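Local coordinates for protein geranyltranstransferase (Marinomonas sp. MED121, PDB 4F62) that probably joins allylic diphosphates to isopentenyl diphosphate as a polyprenyl transferase of the farnesyl-diphosphate synthase type, at residues Lys46-Tyr54 with Thr67-His78; Thr120-Asn128 with Lys139-Ala147. All coordinates share one frame; numbering follows the deposited sequence.

Contact 1 of 2, residues Lys46-Tyr54 with Thr67-His78; sequences KRIRPMLTY and TDASAAALESIH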
loop_
_atom_site.group_PDB
_atom_site.type_symbol
_atom_site.label_atom_id
_atom_site.label_comp_id
_atom_site.label_asym_id
_atom_site.label_seq_id
_atom_site.Cartn_x
_atom_site.Cartn_y
_atom_site.Cartn_z
ATOM N N LYS A 46 -18.645 11.511 2.515
ATOM C CA LYS A 46 -18.756 12.858 1.935
ATOM C C LYS A 46 -17.564 13.340 1.078
ATOM O O LYS A 46 -17.599 14.450 0.529
ATOM C CB LYS A 46 -19.090 13.886 3.023
ATOM C CG LYS A 46 -20.478 13.700 3.643
ATOM C CD LYS A 46 -21.560 13.588 2.559
ATOM C CE LYS A 46 -22.971 13.582 3.145
ATOM N NZ LYS A 46 -23.414 14.938 3.590
ATOM N N ARG A 47 -16.536 12.501 0.948
ATOM C CA ARG A 47 -15.363 12.802 0.107
ATOM C C ARG A 47 -14.613 14.083 0.505
ATOM O O ARG A 47 -14.137 14.834 -0.361
ATOM C CB ARG A 47 -15.760 12.905 -1.374
ATOM C CG ARG A 47 -16.636 11.791 -1.874
ATOM C CD ARG A 47 -16.001 10.447 -1.602
ATOM N NE ARG A 47 -16.619 9.410 -2.424
ATOM C CZ ARG A 47 -16.598 8.110 -2.146
ATOM N NH1 ARG A 47 -15.996 7.670 -1.047
ATOM N NH2 ARG A 47 -17.187 7.249 -2.967
ATOM N N ILE A 48 -14.522 14.334 1.807
ATOM C CA ILE A 48 -13.819 15.502 2.327
ATOM C C ILE A 48 -12.401 15.591 1.773
ATOM O O ILE A 48 -11.944 16.656 1.348
ATOM C CB ILE A 48 -13.691 15.412 3.844
ATOM C CG1 ILE A 48 -15.073 15.440 4.492
ATOM C CG2 ILE A 48 -12.815 16.521 4.362
ATOM C CD1 ILE A 48 -15.854 16.640 4.155
ATOM N N ARG A 49 -11.699 14.467 1.773
ATOM C CA ARG A 49 -10.314 14.483 1.308
ATOM C C ARG A 49 -10.188 14.749 -0.197
ATOM O O ARG A 49 -9.374 15.580 -0.614
ATOM C CB ARG A 49 -9.567 13.224 1.786
ATOM C CG ARG A 49 -9.419 13.230 3.323
ATOM C CD ARG A 49 -9.166 11.847 3.931
ATOM N NE ARG A 49 -9.351 11.872 5.391
ATOM C CZ ARG A 49 -10.535 11.908 6.004
ATOM N NH1 ARG A 49 -11.657 11.925 5.288
ATOM N NH2 ARG A 49 -10.598 11.924 7.331
ATOM N N PRO A 50 -10.985 14.054 -1.026
ATOM C CA PRO A 50 -11.023 14.537 -2.416
ATOM C C PRO A 50 -11.381 16.027 -2.564
ATOM O O PRO A 50 -10.700 16.722 -3.326
ATOM C CB PRO A 50 -12.094 13.650 -3.056
ATOM C CG PRO A 50 -11.875 12.319 -2.362
ATOM C CD PRO A 50 -11.584 12.710 -0.899
ATOM N N MET A 51 -12.398 16.516 -1.861
ATOM C CA MET A 51 -12.755 17.931 -1.973
ATOM C C MET A 51 -11.576 18.866 -1.671
ATOM O O MET A 51 -11.330 19.813 -2.410
ATOM C CB MET A 51 -13.970 18.271 -1.095
ATOM C CG MET A 51 -15.245 17.591 -1.577
ATOM S SD MET A 51 -16.767 18.188 -0.810
ATOM C CE MET A 51 -16.523 17.612 0.862
ATOM N N LEU A 52 -10.842 18.590 -0.595
ATOM C CA LEU A 52 -9.657 19.376 -0.259
ATOM C C LEU A 52 -8.609 19.303 -1.363
ATOM O O LEU A 52 -7.957 20.297 -1.671
ATOM C CB LEU A 52 -9.022 18.864 1.038
ATOM C CG LEU A 52 -9.771 19.185 2.332
ATOM C CD1 LEU A 52 -9.141 18.399 3.478
ATOM C CD2 LEU A 52 -9.747 20.691 2.618
ATOM N N THR A 53 -8.435 18.120 -1.945
ATOM C CA THR A 53 -7.440 17.927 -3.000
ATOM C C THR A 53 -7.763 18.779 -4.222
ATOM O O THR A 53 -6.900 19.495 -4.753
ATOM C CB THR A 53 -7.356 16.449 -3.412
ATOM O OG1 THR A 53 -7.193 15.650 -2.232
ATOM C CG2 THR A 53 -6.163 16.199 -4.361
ATOM N N TYR A 54 -9.012 18.717 -4.671
ATOM C CA TYR A 54 -9.399 19.489 -5.845
ATOM C C TYR A 54 -9.353 20.981 -5.540
ATOM O O TYR A 54 -9.010 21.778 -6.418
ATOM C CB TYR A 54 -10.801 19.106 -6.317
ATOM C CG TYR A 54 -10.894 17.734 -6.942
ATOM C CD1 TYR A 54 -10.236 17.443 -8.137
ATOM C CD2 TYR A 54 -11.665 16.734 -6.358
ATOM C CE1 TYR A 54 -10.328 16.180 -8.724
ATOM C CE2 TYR A 54 -11.767 15.467 -6.941
ATOM C CZ TYR A 54 -11.104 15.198 -8.120
ATOM O OH TYR A 54 -11.217 13.950 -8.691
ATOM N N THR A 67 -4.373 15.136 -10.149
ATOM C CA THR A 67 -5.243 15.572 -9.053
ATOM C C THR A 67 -6.321 14.515 -8.830
ATOM O O THR A 67 -6.667 14.174 -7.687
ATOM C CB THR A 67 -5.954 16.902 -9.370
ATOM O OG1 THR A 67 -5.025 17.837 -9.931
ATOM C CG2 THR A 67 -6.558 17.479 -8.109
ATOM N N ASP A 68 -6.881 14.027 -9.938
ATOM C CA ASP A 68 -7.808 12.892 -9.893
ATOM C C ASP A 68 -7.166 11.676 -9.231
ATOM O O ASP A 68 -7.763 11.058 -8.344
ATOM C CB ASP A 68 -8.279 12.512 -11.302
ATOM C CG ASP A 68 -9.345 13.445 -11.829
ATOM O OD1 ASP A 68 -10.184 13.917 -11.025
ATOM O OD2 ASP A 68 -9.335 13.716 -13.044
ATOM N N ALA A 69 -5.951 11.334 -9.659
ATOM C CA ALA A 69 -5.252 10.191 -9.066
ATOM C C ALA A 69 -5.026 10.379 -7.563
ATOM O O ALA A 69 -5.199 9.448 -6.762
ATOM C CB ALA A 69 -3.926 9.945 -9.788
ATOM N N SER A 70 -4.663 11.591 -7.159
ATOM C CA SER A 70 -4.449 11.859 -5.728
ATOM C C SER A 70 -5.732 11.782 -4.919
ATOM O O SER A 70 -5.766 11.186 -3.821
ATOM C CB SER A 70 -3.825 13.244 -5.530
ATOM O OG SER A 70 -2.586 13.347 -6.223
ATOM N N ALA A 71 -6.782 12.420 -5.439
ATOM C CA ALA A 71 -8.035 12.484 -4.710
ATOM C C ALA A 71 -8.537 11.069 -4.529
ATOM O O ALA A 71 -8.963 10.690 -3.441
ATOM C CB ALA A 71 -9.062 13.324 -5.472
ATOM N N ALA A 72 -8.450 10.280 -5.599
ATOM C CA ALA A 72 -8.925 8.901 -5.571
ATOM C C ALA A 72 -8.065 8.038 -4.652
ATOM O O ALA A 72 -8.593 7.202 -3.917
ATOM C CB ALA A 72 -8.934 8.318 -6.986
ATOM N N ALA A 73 -6.743 8.244 -4.690
ATOM C CA ALA A 73 -5.824 7.480 -3.842
ATOM C C ALA A 73 -6.079 7.777 -2.377
ATOM O O ALA A 73 -6.123 6.864 -1.543
ATOM C CB ALA A 73 -4.358 7.784 -4.182
ATOM N N LEU A 74 -6.235 9.058 -2.061
ATOM C CA LEU A 74 -6.510 9.468 -0.682
ATOM C C LEU A 74 -7.835 8.879 -0.199
ATOM O O LEU A 74 -7.945 8.423 0.942
ATOM C CB LEU A 74 -6.554 10.999 -0.585
ATOM C CG LEU A 74 -5.170 11.648 -0.684
ATOM C CD1 LEU A 74 -5.305 13.087 -1.123
ATOM C CD2 LEU A 74 -4.467 11.578 0.658
ATOM N N GLU A 75 -8.845 8.878 -1.063
ATOM C CA GLU A 75 -10.131 8.306 -0.665
ATOM C C GLU A 75 -10.009 6.790 -0.441
ATOM O O GLU A 75 -10.658 6.232 0.448
ATOM C CB GLU A 75 -11.227 8.630 -1.696
ATOM C CG GLU A 75 -12.615 8.191 -1.259
ATOM C CD GLU A 75 -13.150 8.989 -0.052
ATOM O OE1 GLU A 75 -12.588 10.059 0.271
ATOM O OE2 GLU A 75 -14.155 8.554 0.571
ATOM N N SER A 76 -9.160 6.133 -1.232
ATOM C CA SER A 76 -8.956 4.686 -1.085
ATOM C C SER A 76 -8.244 4.346 0.207
ATOM O O SER A 76 -8.602 3.375 0.879
ATOM C CB SER A 76 -8.189 4.083 -2.275
ATOM O OG SER A 76 -8.987 4.183 -3.443
ATOM N N ILE A 77 -7.229 5.134 0.546
ATOM C CA ILE A 77 -6.553 4.976 1.824
ATOM C C ILE A 77 -7.556 5.163 2.976
ATOM O O ILE A 77 -7.644 4.323 3.879
ATOM C CB ILE A 77 -5.379 5.963 1.977
ATOM C CG1 ILE A 77 -4.263 5.582 0.994
ATOM C CG2 ILE A 77 -4.839 5.928 3.405
ATOM C CD1 ILE A 77 -3.698 4.157 1.225
ATOM N N HIS A 78 -8.319 6.250 2.919
ATOM C CA HIS A 78 -9.306 6.559 3.944
ATOM C C HIS A 78 -10.303 5.404 4.075
ATOM O O HIS A 78 -10.596 4.939 5.190
ATOM C CB HIS A 78 -10.019 7.871 3.596
ATOM C CG HIS A 78 -11.109 8.243 4.553
ATOM N ND1 HIS A 78 -10.892 8.399 5.906
ATOM C CD2 HIS A 78 -12.421 8.487 4.349
ATOM C CE1 HIS A 78 -12.030 8.721 6.497
ATOM N NE2 HIS A 78 -12.977 8.785 5.570
HETATM O O HOH W 1 -15.785 9.926 2.074
HETATM O O HOH W 2 -12.594 11.716 2.443
#
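R47 meets E75 in a salt bridge: NH1 of R47 lies 2.6 Å from OE2 of E75, the oxygen near the guanidinium plane but approached from above the carboxylate plane. E75 reaches back to this arginine because its CG lies anti to the backbone N (chi1 -174°) and its chain bends at the next bond. E75 OE1 lies 3.1 Å from P50 CD. Two residues after R47, the guanidinium of R49 lies flat on the imidazole of H78, centres 3.7 Å apart and planes 13° apart, which holds it beside H78. K46 and R49 belong to the GGKRIRP signature, and a glycerol bonded to R49 NH1 is consistent with their binding, with H78, the diphosphate of isopentenyl diphosphate, as in relatives. A71, with only a methyl, lets its CA come within 4.3 Å of P50 CA. The proline suits the first helical turn after the N-cap R47, where its missing N-H costs no helix bond. T53 enters as a knob among T67, S70, A71 and L74. Y54 OH gives a hydrogen bond of 2.6 Å to the anti lone pair of D68 OD1, while A71 CB and T67 CG2 pack obliquely against its ring.

Two waters complete the grip on E75. One accepts from R47 N and donates to OE2, alongside R47; the other accepts from R49 N and NH1 and donates to OE1. Farther out, R47 is shared between E75 and D17, while R15 is a second partner of D68 OD1.

Helix segments 48-54 and 67-78 run antiparallel at 157°, axes 8.3 Å apart, in the all-helical isoprenoid synthase fold. Helix 5-23 touches M51 and Y54, helix 170-194 packs on S70 and L74, and helix 108-126 lies against A72, S76 and I77.

Contact 2 of 2, residues Thr120-Asn128 with Lys139-Ala147; sequences TFAFELLSN and KLIQELVVA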
loop_
_atom_site.group_PDB
_atom_site.type_symbol
_atom_site.label_atom_id
_atom_site.label_comp_id
_atom_site.label_asym_id
_atom_site.label_seq_id
_atom_site.Cartn_x
_atom_site.Cartn_y
_atom_site.Cartn_z
ATOM N N THR A 120 -3.511 -1.116 -1.761
ATOM C CA THR A 120 -2.719 -1.317 -2.976
ATOM C C THR A 120 -3.331 -0.524 -4.130
ATOM O O THR A 120 -2.621 -0.053 -5.016
ATOM C CB THR A 120 -2.673 -2.792 -3.398
ATOM O OG1 THR A 120 -2.407 -3.607 -2.253
ATOM C CG2 THR A 120 -1.591 -3.013 -4.476
ATOM N N PHE A 121 -4.654 -0.399 -4.136
ATOM C CA PHE A 121 -5.332 0.324 -5.213
ATOM C C PHE A 121 -4.935 1.813 -5.179
ATOM O O PHE A 121 -4.827 2.455 -6.223
ATOM C CB PHE A 121 -6.844 0.136 -5.073
ATOM C CG PHE A 121 -7.654 0.828 -6.135
ATOM C CD1 PHE A 121 -7.442 0.557 -7.473
ATOM C CD2 PHE A 121 -8.668 1.720 -5.780
ATOM C CE1 PHE A 121 -8.200 1.180 -8.463
ATOM C CE2 PHE A 121 -9.442 2.351 -6.767
ATOM C CZ PHE A 121 -9.204 2.082 -8.105
ATOM N N ALA A 122 -4.714 2.357 -3.983
ATOM C CA ALA A 122 -4.275 3.748 -3.865
ATOM C C ALA A 122 -2.977 3.949 -4.630
ATOM O O ALA A 122 -2.804 4.930 -5.351
ATOM C CB ALA A 122 -4.085 4.129 -2.416
ATOM N N PHE A 123 -2.069 2.994 -4.497
ATOM C CA PHE A 123 -0.791 3.099 -5.183
ATOM C C PHE A 123 -0.917 2.781 -6.653
ATOM O O PHE A 123 -0.145 3.287 -7.468
ATOM C CB PHE A 123 0.279 2.269 -4.460
ATOM C CG PHE A 123 0.589 2.802 -3.077
ATOM C CD1 PHE A 123 1.388 3.931 -2.920
ATOM C CD2 PHE A 123 0.040 2.207 -1.940
ATOM C CE1 PHE A 123 1.668 4.442 -1.649
ATOM C CE2 PHE A 123 0.310 2.707 -0.666
ATOM C CZ PHE A 123 1.131 3.831 -0.518
ATOM N N GLU A 124 -1.914 1.971 -7.005
ATOM C CA GLU A 124 -2.190 1.704 -8.409
ATOM C C GLU A 124 -2.618 3.018 -9.066
ATOM O O GLU A 124 -2.172 3.356 -10.163
ATOM C CB GLU A 124 -3.302 0.653 -8.558
ATOM C CG GLU A 124 -3.702 0.366 -10.023
ATOM C CD GLU A 124 -4.845 -0.653 -10.145
ATOM O OE1 GLU A 124 -5.131 -1.398 -9.169
ATOM O OE2 GLU A 124 -5.471 -0.705 -11.220
ATOM N N LEU A 125 -3.482 3.751 -8.375
ATOM C CA LEU A 125 -4.043 5.013 -8.884
ATOM C C LEU A 125 -2.929 6.007 -9.182
ATOM O O LEU A 125 -2.942 6.680 -10.212
ATOM C CB LEU A 125 -5.017 5.611 -7.849
ATOM C CG LEU A 125 -6.362 4.872 -7.764
ATOM C CD1 LEU A 125 -7.130 5.208 -6.506
ATOM C CD2 LEU A 125 -7.196 5.195 -9.010
ATOM N N LEU A 126 -1.944 6.059 -8.290
ATOM C CA LEU A 126 -0.836 7.012 -8.419
ATOM C C LEU A 126 0.259 6.597 -9.401
ATOM O O LEU A 126 1.107 7.415 -9.762
ATOM C CB LEU A 126 -0.215 7.320 -7.047
ATOM C CG LEU A 126 -1.082 8.186 -6.120
ATOM C CD1 LEU A 126 -0.383 8.396 -4.764
ATOM C CD2 LEU A 126 -1.342 9.522 -6.787
ATOM N N SER A 127 0.241 5.340 -9.842
ATOM C CA SER A 127 1.273 4.850 -10.754
ATOM C C SER A 127 0.695 4.369 -12.081
ATOM O O SER A 127 1.270 3.521 -12.734
ATOM C CB SER A 127 2.077 3.725 -10.106
ATOM O OG SER A 127 1.238 2.628 -9.799
ATOM N N ASN A 128 -0.443 4.927 -12.469
ATOM C CA ASN A 128 -1.100 4.603 -13.729
ATOM C C ASN A 128 -0.201 4.986 -14.913
ATOM O O ASN A 128 0.320 6.103 -14.954
ATOM C CB ASN A 128 -2.415 5.392 -13.772
ATOM C CG ASN A 128 -3.319 5.010 -14.938
ATOM O OD1 ASN A 128 -2.857 4.638 -16.023
ATOM N ND2 ASN A 128 -4.633 5.132 -14.720
ATOM N N LYS A 139 6.757 11.903 -6.389
ATOM C CA LYS A 139 6.588 12.858 -5.295
ATOM C C LYS A 139 5.241 12.653 -4.604
ATOM O O LYS A 139 5.168 12.633 -3.374
ATOM C CB LYS A 139 6.742 14.299 -5.808
ATOM C CG LYS A 139 6.460 15.405 -4.783
ATOM C CD LYS A 139 7.460 15.436 -3.609
ATOM C CE LYS A 139 7.220 16.668 -2.708
ATOM N NZ LYS A 139 7.901 16.597 -1.376
ATOM N N LEU A 140 4.178 12.486 -5.388
ATOM C CA LEU A 140 2.853 12.293 -4.804
ATOM C C LEU A 140 2.792 10.980 -4.016
ATOM O O LEU A 140 2.132 10.888 -2.972
ATOM C CB LEU A 140 1.760 12.343 -5.875
ATOM C CG LEU A 140 1.670 13.668 -6.632
ATOM C CD1 LEU A 140 0.785 13.537 -7.888
ATOM C CD2 LEU A 140 1.158 14.763 -5.700
ATOM N N ILE A 141 3.499 9.975 -4.507
ATOM C CA ILE A 141 3.552 8.693 -3.827
ATOM C C ILE A 141 4.264 8.854 -2.485
ATOM O O ILE A 141 3.802 8.333 -1.461
ATOM C CB ILE A 141 4.234 7.633 -4.716
ATOM C CG1 ILE A 141 3.269 7.280 -5.864
ATOM C CG2 ILE A 141 4.610 6.397 -3.895
ATOM C CD1 ILE A 141 3.866 6.401 -6.962
ATOM N N GLN A 142 5.375 9.593 -2.490
ATOM C CA GLN A 142 6.092 9.886 -1.246
ATOM C C GLN A 142 5.188 10.590 -0.243
ATOM O O GLN A 142 5.193 10.247 0.941
ATOM C CB GLN A 142 7.329 10.738 -1.514
ATOM C CG GLN A 142 8.410 9.998 -2.273
ATOM C CD GLN A 142 9.494 10.929 -2.780
ATOM O OE1 GLN A 142 9.319 12.145 -2.787
ATOM N NE2 GLN A 142 10.617 10.363 -3.218
ATOM N N GLU A 143 4.418 11.566 -0.728
ATOM C CA GLU A 143 3.468 12.298 0.105
ATOM C C GLU A 143 2.462 11.345 0.730
ATOM O O GLU A 143 2.151 11.450 1.923
ATOM C CB GLU A 143 2.710 13.358 -0.713
ATOM C CG GLU A 143 3.543 14.575 -1.132
ATOM C CD GLU A 143 3.984 15.449 0.039
ATOM O OE1 GLU A 143 3.293 15.473 1.085
ATOM O OE2 GLU A 143 5.030 16.126 -0.087
ATOM N N LEU A 144 1.944 10.421 -0.074
ATOM C CA LEU A 144 0.899 9.519 0.403
ATOM C C LEU A 144 1.486 8.540 1.414
ATOM O O LEU A 144 0.859 8.223 2.425
ATOM C CB LEU A 144 0.263 8.743 -0.748
ATOM C CG LEU A 144 -0.939 7.877 -0.342
ATOM C CD1 LEU A 144 -2.081 8.741 0.154
ATOM C CD2 LEU A 144 -1.409 6.981 -1.502
ATOM N N VAL A 145 2.698 8.070 1.134
ATOM C CA VAL A 145 3.379 7.123 2.008
ATOM C C VAL A 145 3.587 7.720 3.401
ATOM O O VAL A 145 3.288 7.087 4.422
ATOM C CB VAL A 145 4.749 6.704 1.411
ATOM C CG1 VAL A 145 5.726 6.290 2.513
ATOM C CG2 VAL A 145 4.559 5.574 0.411
ATOM N N VAL A 146 4.086 8.945 3.444
ATOM C CA VAL A 146 4.420 9.540 4.722
ATOM C C VAL A 146 3.150 9.832 5.533
ATOM O O VAL A 146 3.170 9.782 6.767
ATOM C CB VAL A 146 5.321 10.792 4.554
ATOM C CG1 VAL A 146 4.511 11.997 4.166
ATOM C CG2 VAL A 146 6.067 11.066 5.830
ATOM N N ALA A 147 2.044 10.096 4.833
ATOM C CA ALA A 147 0.768 10.390 5.485
ATOM C C ALA A 147 0.036 9.144 5.969
ATOM O O ALA A 147 -0.687 9.197 6.959
ATOM C CB ALA A 147 -0.134 11.173 4.553
#
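A122, F123 and L126 face I141, L144 and V145 across an antiparallel helix pair of the all-helical isoprenoid synthase fold, the axes of segments 120-126 and 139-147 lying 10.3 Å apart at 159°. The 10.3 Å spacing is filled by leucine, isoleucine and phenylalanine, and no hydrogen bond crosses.

Aliphatic contacts make up one group. L126 CD1 meets L144 CD2 at 3.7 Å, and L126 CB rests on I141 CG1. With chi1 at -174°, L144 is thrown out toward L126 and F123; the same CD2 touches the small A122 CB.

Polar links lie outside the interface: E143 pairs with R190, and S127 O accepts from Q142 of the second subunit.

Aromatic contacts form the last group. F123 stacks on F123 of the second subunit. L144 CD2 sits over one face of the F123 ring, 4.0 Å above its plane and toward the rim, whereas I141 CG2 lies at the ring edge. An alanine in place of I141 would lose the branches that touch F123 and L126, and is likely to open a gap between that ring edge and L126 CB. V145 CG2 meets F123 CE1 obliquely, 3.7 Å away.

In the fold
Although contact 1 comes earlier in the chain, its centre is about 11 Å from that of contact 2, and the two touch where helices 65-86 and 108-126 meet: S76 OG lies 3.4 Å from F121 CD2, and A73 CB 3.5 Å from A122 O. Helices 48-60, 65-86, 108-126 and 134-148 thus pack side by side, each on the next. Contact 1, nearer the chain centre (about 7 Å against 13 Å), carries the probable isopentenyl diphosphate site at R49 and H78, marked by the glycerol. From H78, helix 65-86 runs on to the aspartate-rich HDDLPAMD motif, which in this family binds magnesium and the allylic diphosphate, and probably does so here. Contact 2 lies at the subunit interface.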